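PDB 3SC6: dTDP-4-dehydrorhamnose reductase from Bacillus anthracis, which catalyses the NADPH-dependent reduction of dTDP-4-dehydro-L-rhamnose to dTDP-L-rhamnose, the final step of the dTDP-L-rhamnose biosynthetic pathway. Local coordinates for residues A[7-12]-A[38-43]; A[47-52]-A[94-99]; A[58-63]-A[88-93]. All coordinates share one frame; numbering follows the deposited sequence.

Interaction 1 (A[7-12]-A[38-43]); sequences RVIITG and KLLDIT. With NAP (NADP nicotinamide-adenine-dinucleotide phosphate), chain G.
T11 and L40 meet methyl to methyl, T11 CG2 lying 3.6 Å from L40 CD2 where the two side chains cross obliquely. The leucine arrives there because CG stands anti to its backbone N (chi1 179°), which carries the isobutyl group from the loop 38-43 over the end of strand 6-11. Its CD2 branch also comes within 4.3 Å of I9 CG2, so two residues on the same side of the strand share one leucine methyl. Threonine suits its place by being two-faced: CG2 serves this apolar seam, while OG1 accepts weak hydrogen bonds from the backbone N of C63 and of A64.

Beyond the strand, G12 starts the glycine-rich turn of this Rossmann fold, and its side-chain-free CA passes the adenosine ribose. A water accepts from G12 N and may bridge to L40 O. The loop itself reads the adenine. I42 N donates almost straight to NADP N1A (3.0 Å, 169°). The adenine amino group, NADP N6A, donates in turn to D41 OD1 at 3.0 Å. T43 N donates to D41 OD1 at 3.0 Å, an Asx turn, and T43 OG1 adds a second bond to D41 OD1 at 2.7 Å. Both reach it from one face of the carboxylate, the amide from well above the plane, the hydroxyl on the syn side but tilted out of the plane.

With three donors converging on OD1, the ionised form of D41 is probably stabilised. An acceptor side chain beside a backbone N-H matches the amino group and N1 of adenine, a pattern consistent with recognition of that base.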
loop_
_atom_site.group_PDB
_atom_site.type_symbol
_atom_site.label_atom_id
_atom_site.label_comp_id
_atom_site.label_asym_id
_atom_site.label_seq_id
_atom_site.Cartn_x
_atom_site.Cartn_y
_atom_site.Cartn_z
ATOM N N ARG A 7 -6.947 -16.253 -14.218
ATOM C CA ARG A 7 -6.870 -16.627 -12.808
ATOM C C ARG A 7 -5.970 -15.654 -12.074
ATOM O O ARG A 7 -4.883 -15.352 -12.556
ATOM C CB ARG A 7 -6.169 -17.963 -12.807
ATOM C CG ARG A 7 -6.788 -18.892 -13.800
ATOM C CD ARG A 7 -5.841 -19.985 -14.136
ATOM N NE ARG A 7 -6.313 -20.650 -15.332
ATOM C CZ ARG A 7 -5.582 -21.480 -16.055
ATOM N NH1 ARG A 7 -6.101 -22.021 -17.152
ATOM N NH2 ARG A 7 -4.322 -21.735 -15.711
ATOM N N VAL A 8 -6.392 -15.194 -10.899
ATOM C CA VAL A 8 -5.586 -14.254 -10.132
ATOM C C VAL A 8 -5.449 -14.690 -8.684
ATOM O O VAL A 8 -6.434 -15.025 -8.039
ATOM C CB VAL A 8 -6.201 -12.832 -10.136
ATOM C CG1 VAL A 8 -6.338 -12.320 -11.552
ATOM C CG2 VAL A 8 -7.551 -12.834 -9.472
ATOM N N ILE A 9 -4.219 -14.707 -8.187
ATOM C CA ILE A 9 -3.952 -15.083 -6.805
ATOM C C ILE A 9 -3.640 -13.827 -6.005
ATOM O O ILE A 9 -2.938 -12.941 -6.487
ATOM C CB ILE A 9 -2.768 -16.065 -6.668
ATOM C CG1 ILE A 9 -3.123 -17.418 -7.285
ATOM C CG2 ILE A 9 -2.427 -16.295 -5.206
ATOM C CD1 ILE A 9 -2.025 -18.466 -7.135
ATOM N N ILE A 10 -4.185 -13.749 -4.791
ATOM C CA ILE A 10 -3.961 -12.605 -3.911
ATOM C C ILE A 10 -3.344 -13.082 -2.599
ATOM O O ILE A 10 -3.957 -13.850 -1.865
ATOM C CB ILE A 10 -5.263 -11.852 -3.596
ATOM C CG1 ILE A 10 -5.912 -11.349 -4.886
ATOM C CG2 ILE A 10 -4.983 -10.686 -2.679
ATOM C CD1 ILE A 10 -7.198 -10.581 -4.663
ATOM N N THR A 11 -2.124 -12.638 -2.319
ATOM C CA THR A 11 -1.438 -13.023 -1.091
ATOM C C THR A 11 -1.742 -11.978 -0.012
ATOM O O THR A 11 -1.630 -10.780 -0.254
ATOM C CB THR A 11 0.080 -13.141 -1.305
ATOM O OG1 THR A 11 0.613 -11.873 -1.705
ATOM C CG2 THR A 11 0.388 -14.179 -2.375
ATOM N N GLY A 12 -2.116 -12.437 1.179
ATOM C CA GLY A 12 -2.449 -11.533 2.284
ATOM C C GLY A 12 -3.853 -10.980 2.066
ATOM O O GLY A 12 -4.090 -9.779 2.205
ATOM N N LYS A 38 -2.262 -18.515 6.783
ATOM C CA LYS A 38 -2.198 -19.964 7.033
ATOM C C LYS A 38 -2.335 -20.833 5.771
ATOM O O LYS A 38 -1.715 -21.894 5.676
ATOM C CB LYS A 38 -3.256 -20.389 8.063
ATOM C CG LYS A 38 -3.114 -19.711 9.428
ATOM C CD LYS A 38 -4.140 -20.222 10.454
ATOM C CE LYS A 38 -5.591 -19.987 10.028
ATOM N NZ LYS A 38 -5.901 -18.544 9.822
ATOM N N LEU A 39 -3.147 -20.391 4.813
ATOM C CA LEU A 39 -3.347 -21.147 3.572
ATOM C C LEU A 39 -2.216 -20.939 2.562
ATOM O O LEU A 39 -2.043 -21.744 1.645
ATOM C CB LEU A 39 -4.694 -20.789 2.937
ATOM C CG LEU A 39 -5.928 -21.094 3.797
ATOM C CD1 LEU A 39 -7.206 -20.597 3.124
ATOM C CD2 LEU A 39 -6.020 -22.591 4.111
ATOM N N LEU A 40 -1.456 -19.856 2.729
ATOM C CA LEU A 40 -0.335 -19.538 1.837
ATOM C C LEU A 40 0.709 -18.712 2.579
ATOM O O LEU A 40 0.681 -17.477 2.543
ATOM C CB LEU A 40 -0.818 -18.783 0.593
ATOM C CG LEU A 40 0.249 -18.367 -0.436
ATOM C CD1 LEU A 40 1.051 -19.562 -0.914
ATOM C CD2 LEU A 40 -0.388 -17.642 -1.619
ATOM N N ASP A 41 1.619 -19.401 3.264
ATOM C CA ASP A 41 2.674 -18.741 4.020
ATOM C C ASP A 41 3.762 -18.301 3.044
ATOM O O ASP A 41 4.468 -19.122 2.467
ATOM C CB ASP A 41 3.237 -19.675 5.089
ATOM C CG ASP A 41 4.304 -19.015 5.937
ATOM O OD1 ASP A 41 4.645 -17.844 5.675
ATOM O OD2 ASP A 41 4.801 -19.668 6.874
ATOM N N ILE A 42 3.880 -16.991 2.879
ATOM C CA ILE A 42 4.854 -16.383 1.980
ATOM C C ILE A 42 6.291 -16.824 2.291
ATOM O O ILE A 42 7.110 -16.961 1.384
ATOM C CB ILE A 42 4.777 -14.844 2.099
ATOM C CG1 ILE A 42 5.544 -14.140 0.995
ATOM C CG2 ILE A 42 5.254 -14.388 3.460
ATOM C CD1 ILE A 42 5.495 -12.624 1.149
ATOM N N THR A 43 6.585 -17.062 3.568
ATOM C CA THR A 43 7.926 -17.480 3.989
ATOM C C THR A 43 8.238 -18.959 3.741
ATOM O O THR A 43 9.356 -19.404 3.996
ATOM C CB THR A 43 8.158 -17.182 5.480
ATOM O OG1 THR A 43 7.235 -17.932 6.274
ATOM C CG2 THR A 43 7.988 -15.697 5.758
HETATM P PA NAP G . -2.011 -5.339 6.233
HETATM O O1A NAP G . -1.027 -5.580 7.352
HETATM O O2A NAP G . -3.486 -5.240 6.555
HETATM O O5B NAP G . -1.823 -6.477 5.111
HETATM C C5B NAP G . -0.730 -7.391 5.133
HETATM C C4B NAP G . -1.275 -8.808 5.271
HETATM O O4B NAP G . -0.221 -9.760 5.058
HETATM C C3B NAP G . -1.853 -9.069 6.661
HETATM O O3B NAP G . -3.213 -9.504 6.595
HETATM C C2B NAP G . -0.983 -10.165 7.233
HETATM O O2B NAP G . -1.726 -11.076 8.042
HETATM C C1B NAP G . -0.414 -10.828 5.985
HETATM N N9A NAP G . 0.798 -11.640 6.278
HETATM C C8A NAP G . 1.669 -11.485 7.293
HETATM N N7A NAP G . 2.609 -12.454 7.211
HETATM C C5A NAP G . 2.311 -13.220 6.145
HETATM C C6A NAP G . 2.927 -14.419 5.528
HETATM N N6A NAP G . 4.050 -14.968 6.054
HETATM N N1A NAP G . 2.345 -14.941 4.424
HETATM C C2A NAP G . 1.231 -14.388 3.907
HETATM N N3A NAP G . 0.654 -13.300 4.457
HETATM C C4A NAP G . 1.169 -12.707 5.565
HETATM O O3 NAP G . -1.559 -4.011 5.432
HETATM P PN NAP G . -2.126 -3.627 3.964
HETATM O O1N NAP G . -2.184 -2.120 3.875
HETATM O O2N NAP G . -3.340 -4.460 3.636
HETATM O O5D NAP G . -0.946 -4.126 2.997
HETATM C C5D NAP G . -0.947 -3.783 1.611
HETATM C C4D NAP G . 0.471 -3.481 1.131
HETATM O O4D NAP G . 0.660 -2.063 1.004
HETATM C C3D NAP G . 1.547 -3.992 2.085
HETATM O O3D NAP G . 2.471 -4.828 1.383
HETATM C C2D NAP G . 2.244 -2.754 2.607
HETATM O O2D NAP G . 3.648 -2.988 2.725
HETATM C C1D NAP G . 1.916 -1.679 1.577
HETATM N N1N NAP G . 1.836 -0.324 2.143
HETATM C C2N NAP G . 0.940 -0.046 3.106
HETATM C C3N NAP G . 0.849 1.234 3.650
HETATM C C7N NAP G . -0.163 1.511 4.730
HETATM O O7N NAP G . -0.837 0.586 5.161
HETATM N N7N NAP G . -0.319 2.748 5.200
HETATM C C4N NAP G . 1.697 2.232 3.177
HETATM C C5N NAP G . 2.608 1.924 2.180
HETATM C C6N NAP G . 2.656 0.629 1.674
HETATM P P2B NAP G . -1.587 -11.049 9.649
HETATM O O1X NAP G . -2.708 -11.953 10.100
HETATM O O2X NAP G . -0.205 -11.592 9.925
HETATM O O3X NAP G . -1.762 -9.597 10.018
HETATM O O HOH W 1 -1.200 -15.226 1.195
#

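Interaction 2 (A[47-52]-A[94-99]); sequences QVQQVV and SQLVGA
Apolar packing near the C-terminal end of helix 76-97 rests on V52 and V97, whose side chains cross at about a right angle. V52 CG1, trans to the amide nitrogen (chi1 178°), reaches into the fork of V97 and touches both branches, V97 CG1 at 3.4 Å and V97 CG2 at 3.7 Å. Short, beta-branched valines suit a place where helix 45-55 runs close to its neighbour; V52 also packs on A93 and P57.

Mixed polar and apolar packing lies nearer the surface. The long chain of Q49 brings its amide NE2 within 4.2 Å of L96 CD2, a van der Waals contact in which the flexible glutamine lies beside an exposed leucine and also touches V92.

Backbone hydrogen bonding ends helix 76-97. A99 N bonds to S94 O at 2.9 Å and G98 N weakly to Q95 O, a Schellman motif whose C-prime residue is G98; its phi of 76° is one that glycine adopts easily. The chain then turns to strand 100-106, and A99 packs on I60.

Between these two segments the contacts are van der Waals, so cohesion here depends on shape and on the apolar surface shared by V52 and V97 rather than on directional bonds.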
loop_
_atom_site.group_PDB
_atom_site.type_symbol
_atom_site.label_atom_id
_atom_site.label_comp_id
_atom_site.label_asym_id
_atom_site.label_seq_id
_atom_site.Cartn_x
_atom_site.Cartn_y
_atom_site.Cartn_z
ATOM N N GLN A 47 5.643 -24.309 -0.087
ATOM C CA GLN A 47 4.199 -24.110 -0.140
ATOM C C GLN A 47 3.830 -23.127 -1.246
ATOM O O GLN A 47 2.844 -23.331 -1.958
ATOM C CB GLN A 47 3.664 -23.583 1.197
ATOM C CG GLN A 47 2.139 -23.408 1.220
ATOM C CD GLN A 47 1.609 -22.857 2.542
ATOM O OE1 GLN A 47 2.373 -22.406 3.397
ATOM N NE2 GLN A 47 0.289 -22.866 2.697
ATOM N N VAL A 48 4.619 -22.061 -1.381
ATOM C CA VAL A 48 4.366 -21.049 -2.402
ATOM C C VAL A 48 4.333 -21.696 -3.782
ATOM O O VAL A 48 3.432 -21.430 -4.583
ATOM C CB VAL A 48 5.425 -19.927 -2.382
ATOM C CG1 VAL A 48 5.134 -18.907 -3.469
ATOM C CG2 VAL A 48 5.452 -19.248 -1.032
ATOM N N GLN A 49 5.319 -22.543 -4.060
ATOM C CA GLN A 49 5.383 -23.226 -5.347
ATOM C C GLN A 49 4.205 -24.188 -5.538
ATOM O O GLN A 49 3.586 -24.204 -6.596
ATOM C CB GLN A 49 6.742 -23.916 -5.541
ATOM C CG GLN A 49 7.906 -22.917 -5.668
ATOM C CD GLN A 49 9.273 -23.576 -5.834
ATOM O OE1 GLN A 49 9.486 -24.719 -5.423
ATOM N NE2 GLN A 49 10.222 -22.827 -6.391
ATOM N N GLN A 50 3.874 -24.962 -4.511
ATOM C CA GLN A 50 2.760 -25.900 -4.612
ATOM C C GLN A 50 1.470 -25.210 -5.042
ATOM O O GLN A 50 0.802 -25.645 -5.972
ATOM C CB GLN A 50 2.500 -26.569 -3.268
ATOM C CG GLN A 50 1.333 -27.547 -3.298
ATOM C CD GLN A 50 1.045 -28.161 -1.945
ATOM O OE1 GLN A 50 0.182 -29.033 -1.820
ATOM N NE2 GLN A 50 1.764 -27.710 -0.919
ATOM N N VAL A 51 1.122 -24.136 -4.346
ATOM C CA VAL A 51 -0.091 -23.392 -4.646
ATOM C C VAL A 51 -0.061 -22.735 -6.023
ATOM O O VAL A 51 -1.039 -22.805 -6.768
ATOM C CB VAL A 51 -0.362 -22.316 -3.580
ATOM C CG1 VAL A 51 -1.603 -21.516 -3.940
ATOM C CG2 VAL A 51 -0.520 -22.956 -2.208
ATOM N N VAL A 52 1.057 -22.101 -6.362
ATOM C CA VAL A 52 1.182 -21.438 -7.655
ATOM C C VAL A 52 1.196 -22.448 -8.808
ATOM O O VAL A 52 0.729 -22.138 -9.898
ATOM C CB VAL A 52 2.419 -20.521 -7.716
ATOM C CG1 VAL A 52 2.548 -19.894 -9.092
ATOM C CG2 VAL A 52 2.322 -19.436 -6.654
ATOM N N SER A 94 6.213 -17.035 -9.508
ATOM C CA SER A 94 5.608 -16.267 -10.588
ATOM C C SER A 94 6.335 -16.561 -11.895
ATOM O O SER A 94 5.707 -16.682 -12.950
ATOM C CB SER A 94 5.681 -14.771 -10.290
ATOM O OG SER A 94 5.009 -14.452 -9.084
ATOM N N GLN A 95 7.661 -16.681 -11.812
ATOM C CA GLN A 95 8.487 -16.963 -12.981
ATOM C C GLN A 95 8.195 -18.358 -13.562
ATOM O O GLN A 95 7.964 -18.484 -14.763
ATOM C CB GLN A 95 9.974 -16.827 -12.633
ATOM C CG GLN A 95 10.939 -17.072 -13.801
ATOM C CD GLN A 95 10.782 -16.070 -14.950
ATOM O OE1 GLN A 95 10.066 -15.078 -14.817
ATOM N NE2 GLN A 95 11.456 -16.321 -16.073
ATOM N N LEU A 96 8.198 -19.400 -12.727
ATOM C CA LEU A 96 7.917 -20.758 -13.227
ATOM C C LEU A 96 6.588 -20.876 -13.954
ATOM O O LEU A 96 6.449 -21.727 -14.824
ATOM C CB LEU A 96 7.960 -21.832 -12.123
ATOM C CG LEU A 96 9.276 -22.190 -11.428
ATOM C CD1 LEU A 96 9.916 -20.997 -10.759
ATOM C CD2 LEU A 96 9.026 -23.290 -10.413
ATOM N N VAL A 97 5.606 -20.056 -13.590
ATOM C CA VAL A 97 4.296 -20.111 -14.243
ATOM C C VAL A 97 4.140 -19.020 -15.296
ATOM O O VAL A 97 3.271 -19.108 -16.159
ATOM C CB VAL A 97 3.134 -19.972 -13.230
ATOM C CG1 VAL A 97 3.192 -21.098 -12.199
ATOM C CG2 VAL A 97 3.173 -18.613 -12.547
ATOM N N GLY A 98 4.969 -17.983 -15.216
ATOM C CA GLY A 98 4.907 -16.887 -16.170
ATOM C C GLY A 98 3.732 -15.971 -15.897
ATOM O O GLY A 98 3.075 -15.493 -16.821
ATOM N N ALA A 99 3.472 -15.722 -14.619
ATOM C CA ALA A 99 2.374 -14.858 -14.216
ATOM C C ALA A 99 2.857 -13.427 -14.045
ATOM O O ALA A 99 4.016 -13.197 -13.711
ATOM C CB ALA A 99 1.782 -15.352 -12.907
#

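Interaction 3 (A[58-63]-A[88-93]); sequences HIIIHC and RNVAVA. With NAP (NADP nicotinamide-adenine-dinucleotide phosphate), chain G.
The side chain of H62 swings away from its own amide (chi1 -174°), and a chi2 of 89° sets the ring roughly perpendicular to the CA-CB-CG plane, with ND1 and CE1 nearest V90 on the helix. V90 answers with a chi1 of 174°, which sets both methyls against the strand: CG2 on the ring alone, CG1 on the ring and on I60. CG2 meets the ring obliquely, 3.3 Å from both H62 ND1 and H62 CE1. V90 CG1 lies 3.6 Å from H62 ND1 and also 4.1 Å from I60 CG2. One valine thus spans two residues that point from the same face of strand 59-62, while I61 between them points away from the helix. The branched isoleucine supplies purely apolar bulk; the flat imidazole also packs against I42 and T11.

Strand 59-62 and helix 76-97 belong to the Rossmann fold: the helix lies against the parallel part of the sheet and leads into strand 100-106, which pairs beside 59-62, so the contact is internal to a beta-alpha-beta crossover. A93, one turn beyond V90, is small enough to let helix 45-55 come close, and it packs on V48 and V52.

On the helix itself, R88 grips N89 side-on. R88 NE (2.8 Å) and R88 NH1 (3.0 Å) both donate to N89 OD1, which lies nearly in the guanidinium plane. Together with the bond from N89 ND2 to I42 O, which ties the helix to the adenine-binding loop, this probably settles which way round the amide sits. Asparagine suits the place because it can accept at one end and donate at the other. At the strand's C-terminal end, where Rossmann folds bind their dinucleotide, C63 O takes a weak hydrogen bond from NADP O3D at 3.3 Å.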
loop_
_atom_site.group_PDB
_atom_site.type_symbol
_atom_site.label_atom_id
_atom_site.label_comp_id
_atom_site.label_asym_id
_atom_site.label_seq_id
_atom_site.Cartn_x
_atom_site.Cartn_y
_atom_site.Cartn_z
ATOM N N HIS A 58 -2.498 -16.408 -14.041
ATOM C CA HIS A 58 -2.033 -15.464 -15.038
ATOM C C HIS A 58 -1.520 -14.216 -14.328
ATOM O O HIS A 58 -0.569 -13.582 -14.778
ATOM C CB HIS A 58 -3.168 -15.052 -15.988
ATOM C CG HIS A 58 -3.726 -16.176 -16.808
ATOM N ND1 HIS A 58 -4.790 -16.948 -16.395
ATOM C CD2 HIS A 58 -3.379 -16.642 -18.032
ATOM C CE1 HIS A 58 -5.066 -17.848 -17.322
ATOM N NE2 HIS A 58 -4.223 -17.684 -18.325
ATOM N N ILE A 59 -2.154 -13.878 -13.211
ATOM C CA ILE A 59 -1.784 -12.703 -12.439
ATOM C C ILE A 59 -1.646 -13.009 -10.955
ATOM O O ILE A 59 -2.324 -13.883 -10.430
ATOM C CB ILE A 59 -2.872 -11.614 -12.592
ATOM C CG1 ILE A 59 -3.256 -11.450 -14.067
ATOM C CG2 ILE A 59 -2.402 -10.291 -12.006
ATOM C CD1 ILE A 59 -4.357 -10.448 -14.307
ATOM N N ILE A 60 -0.746 -12.294 -10.290
ATOM C CA ILE A 60 -0.530 -12.473 -8.863
ATOM C C ILE A 60 -0.371 -11.116 -8.205
ATOM O O ILE A 60 0.604 -10.405 -8.455
ATOM C CB ILE A 60 0.708 -13.317 -8.526
ATOM C CG1 ILE A 60 0.575 -14.730 -9.085
ATOM C CG2 ILE A 60 0.882 -13.403 -7.019
ATOM C CD1 ILE A 60 1.760 -15.625 -8.740
ATOM N N ILE A 61 -1.342 -10.754 -7.374
ATOM C CA ILE A 61 -1.306 -9.488 -6.673
ATOM C C ILE A 61 -0.765 -9.802 -5.290
ATOM O O ILE A 61 -1.466 -10.333 -4.435
ATOM C CB ILE A 61 -2.677 -8.846 -6.591
ATOM C CG1 ILE A 61 -3.253 -8.688 -8.001
ATOM C CG2 ILE A 61 -2.575 -7.510 -5.883
ATOM C CD1 ILE A 61 -4.632 -8.089 -8.037
ATOM N N HIS A 62 0.502 -9.477 -5.086
ATOM C CA HIS A 62 1.165 -9.731 -3.828
ATOM C C HIS A 62 0.929 -8.624 -2.803
ATOM O O HIS A 62 1.559 -7.565 -2.859
ATOM C CB HIS A 62 2.653 -9.897 -4.094
ATOM C CG HIS A 62 3.437 -10.306 -2.895
ATOM N ND1 HIS A 62 3.627 -11.628 -2.559
ATOM C CD2 HIS A 62 4.095 -9.580 -1.963
ATOM C CE1 HIS A 62 4.365 -11.700 -1.468
ATOM N NE2 HIS A 62 4.664 -10.472 -1.086
ATOM N N CYS A 63 0.023 -8.879 -1.862
ATOM C CA CYS A 63 -0.299 -7.904 -0.820
ATOM C C CYS A 63 0.302 -8.283 0.533
ATOM O O CYS A 63 0.412 -7.439 1.422
ATOM C CB CYS A 63 -1.813 -7.755 -0.684
ATOM S SG CYS A 63 -2.638 -7.225 -2.207
ATOM N N ARG A 88 10.762 -12.643 -2.680
ATOM C CA ARG A 88 11.681 -13.430 -3.492
ATOM C C ARG A 88 11.037 -14.787 -3.837
ATOM O O ARG A 88 11.123 -15.242 -4.981
ATOM C CB ARG A 88 13.022 -13.538 -2.748
ATOM C CG ARG A 88 14.173 -14.270 -3.440
ATOM C CD ARG A 88 13.947 -15.748 -3.600
ATOM N NE ARG A 88 13.713 -16.349 -2.295
ATOM C CZ ARG A 88 14.669 -16.755 -1.463
ATOM N NH1 ARG A 88 14.337 -17.288 -0.294
ATOM N NH2 ARG A 88 15.953 -16.621 -1.783
ATOM N N ASN A 89 10.370 -15.404 -2.862
ATOM C CA ASN A 89 9.701 -16.699 -3.064
ATOM C C ASN A 89 8.535 -16.577 -4.045
ATOM O O ASN A 89 8.352 -17.423 -4.922
ATOM C CB ASN A 89 9.169 -17.251 -1.734
ATOM C CG ASN A 89 10.268 -17.523 -0.723
ATOM O OD1 ASN A 89 11.448 -17.518 -1.054
ATOM N ND2 ASN A 89 9.874 -17.791 0.517
ATOM N N VAL A 90 7.732 -15.530 -3.879
ATOM C CA VAL A 90 6.586 -15.304 -4.761
ATOM C C VAL A 90 7.083 -14.946 -6.156
ATOM O O VAL A 90 6.407 -15.212 -7.149
ATOM C CB VAL A 90 5.656 -14.200 -4.220
ATOM C CG1 VAL A 90 4.545 -13.883 -5.213
ATOM C CG2 VAL A 90 5.083 -14.617 -2.865
ATOM N N ALA A 91 8.273 -14.349 -6.221
ATOM C CA ALA A 91 8.871 -13.965 -7.493
ATOM C C ALA A 91 9.252 -15.227 -8.257
ATOM O O ALA A 91 8.896 -15.387 -9.427
ATOM C CB ALA A 91 10.081 -13.091 -7.265
ATOM N N VAL A 92 9.972 -16.122 -7.585
ATOM C CA VAL A 92 10.399 -17.384 -8.184
ATOM C C VAL A 92 9.198 -18.132 -8.769
ATOM O O VAL A 92 9.194 -18.489 -9.947
ATOM C CB VAL A 92 11.108 -18.289 -7.146
ATOM C CG1 VAL A 92 11.409 -19.652 -7.736
ATOM C CG2 VAL A 92 12.378 -17.623 -6.631
ATOM N N ALA A 93 8.177 -18.351 -7.944
ATOM C CA ALA A 93 6.967 -19.055 -8.375
ATOM C C ALA A 93 6.308 -18.360 -9.568
ATOM O O ALA A 93 5.885 -19.016 -10.521
ATOM C CB ALA A 93 5.987 -19.167 -7.223
HETATM P PA NAP G . -2.011 -5.339 6.233
HETATM O O1A NAP G . -1.027 -5.580 7.352
HETATM O O2A NAP G . -3.486 -5.240 6.555
HETATM O O5B NAP G . -1.823 -6.477 5.111
HETATM C C5B NAP G . -0.730 -7.391 5.133
HETATM C C4B NAP G . -1.275 -8.808 5.271
HETATM O O4B NAP G . -0.221 -9.760 5.058
HETATM C C3B NAP G . -1.853 -9.069 6.661
HETATM O O3B NAP G . -3.213 -9.504 6.595
HETATM C C2B NAP G . -0.983 -10.165 7.233
HETATM O O2B NAP G . -1.726 -11.076 8.042
HETATM C C1B NAP G . -0.414 -10.828 5.985
HETATM N N9A NAP G . 0.798 -11.640 6.278
HETATM C C8A NAP G . 1.669 -11.485 7.293
HETATM N N7A NAP G . 2.609 -12.454 7.211
HETATM C C5A NAP G . 2.311 -13.220 6.145
HETATM C C6A NAP G . 2.927 -14.419 5.528
HETATM N N6A NAP G . 4.050 -14.968 6.054
HETATM N N1A NAP G . 2.345 -14.941 4.424
HETATM C C2A NAP G . 1.231 -14.388 3.907
HETATM N N3A NAP G . 0.654 -13.300 4.457
HETATM C C4A NAP G . 1.169 -12.707 5.565
HETATM O O3 NAP G . -1.559 -4.011 5.432
HETATM P PN NAP G . -2.126 -3.627 3.964
HETATM O O1N NAP G . -2.184 -2.120 3.875
HETATM O O2N NAP G . -3.340 -4.460 3.636
HETATM O O5D NAP G . -0.946 -4.126 2.997
HETATM C C5D NAP G . -0.947 -3.783 1.611
HETATM C C4D NAP G . 0.471 -3.481 1.131
HETATM O O4D NAP G . 0.660 -2.063 1.004
HETATM C C3D NAP G . 1.547 -3.992 2.085
HETATM O O3D NAP G . 2.471 -4.828 1.383
HETATM C C2D NAP G . 2.244 -2.754 2.607
HETATM O O2D NAP G . 3.648 -2.988 2.725
HETATM C C1D NAP G . 1.916 -1.679 1.577
HETATM N N1N NAP G . 1.836 -0.324 2.143
HETATM C C2N NAP G . 0.940 -0.046 3.106
HETATM C C3N NAP G . 0.849 1.234 3.650
HETATM C C7N NAP G . -0.163 1.511 4.730
HETATM O O7N NAP G . -0.837 0.586 5.161
HETATM N N7N NAP G . -0.319 2.748 5.200
HETATM C C4N NAP G . 1.697 2.232 3.177
HETATM C C5N NAP G . 2.608 1.924 2.180
HETATM C C6N NAP G . 2.656 0.629 1.674
HETATM P P2B NAP G . -1.587 -11.049 9.649
HETATM O O1X NAP G . -2.708 -11.953 10.100
HETATM O O2X NAP G . -0.205 -11.592 9.925
HETATM O O3X NAP G . -1.762 -9.597 10.018
#

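From the N terminus, strand 6-11 comes first, and interaction 1 closes a loop through helix 16-24 and strand 30-35 back to residues 38-43. Interaction 2 opens only after that, with helix 45-55, and closes at residues 94-99. Interaction 3, joining 58-63 to 88-93, is nested inside that second loop, and none of the three cross. Strands 6-11 and 59-62 are parallel neighbours, linking interactions 1 and 3 through backbone pairing, and both interactions touch NADP. Helix 76-97 serves interaction 3 with residues 88-93 and interaction 2 with its C-terminal end. Q47 of helix 45-55 probably bonds through OE1 to D41 N, joining interaction 2 to the loop of interaction 1.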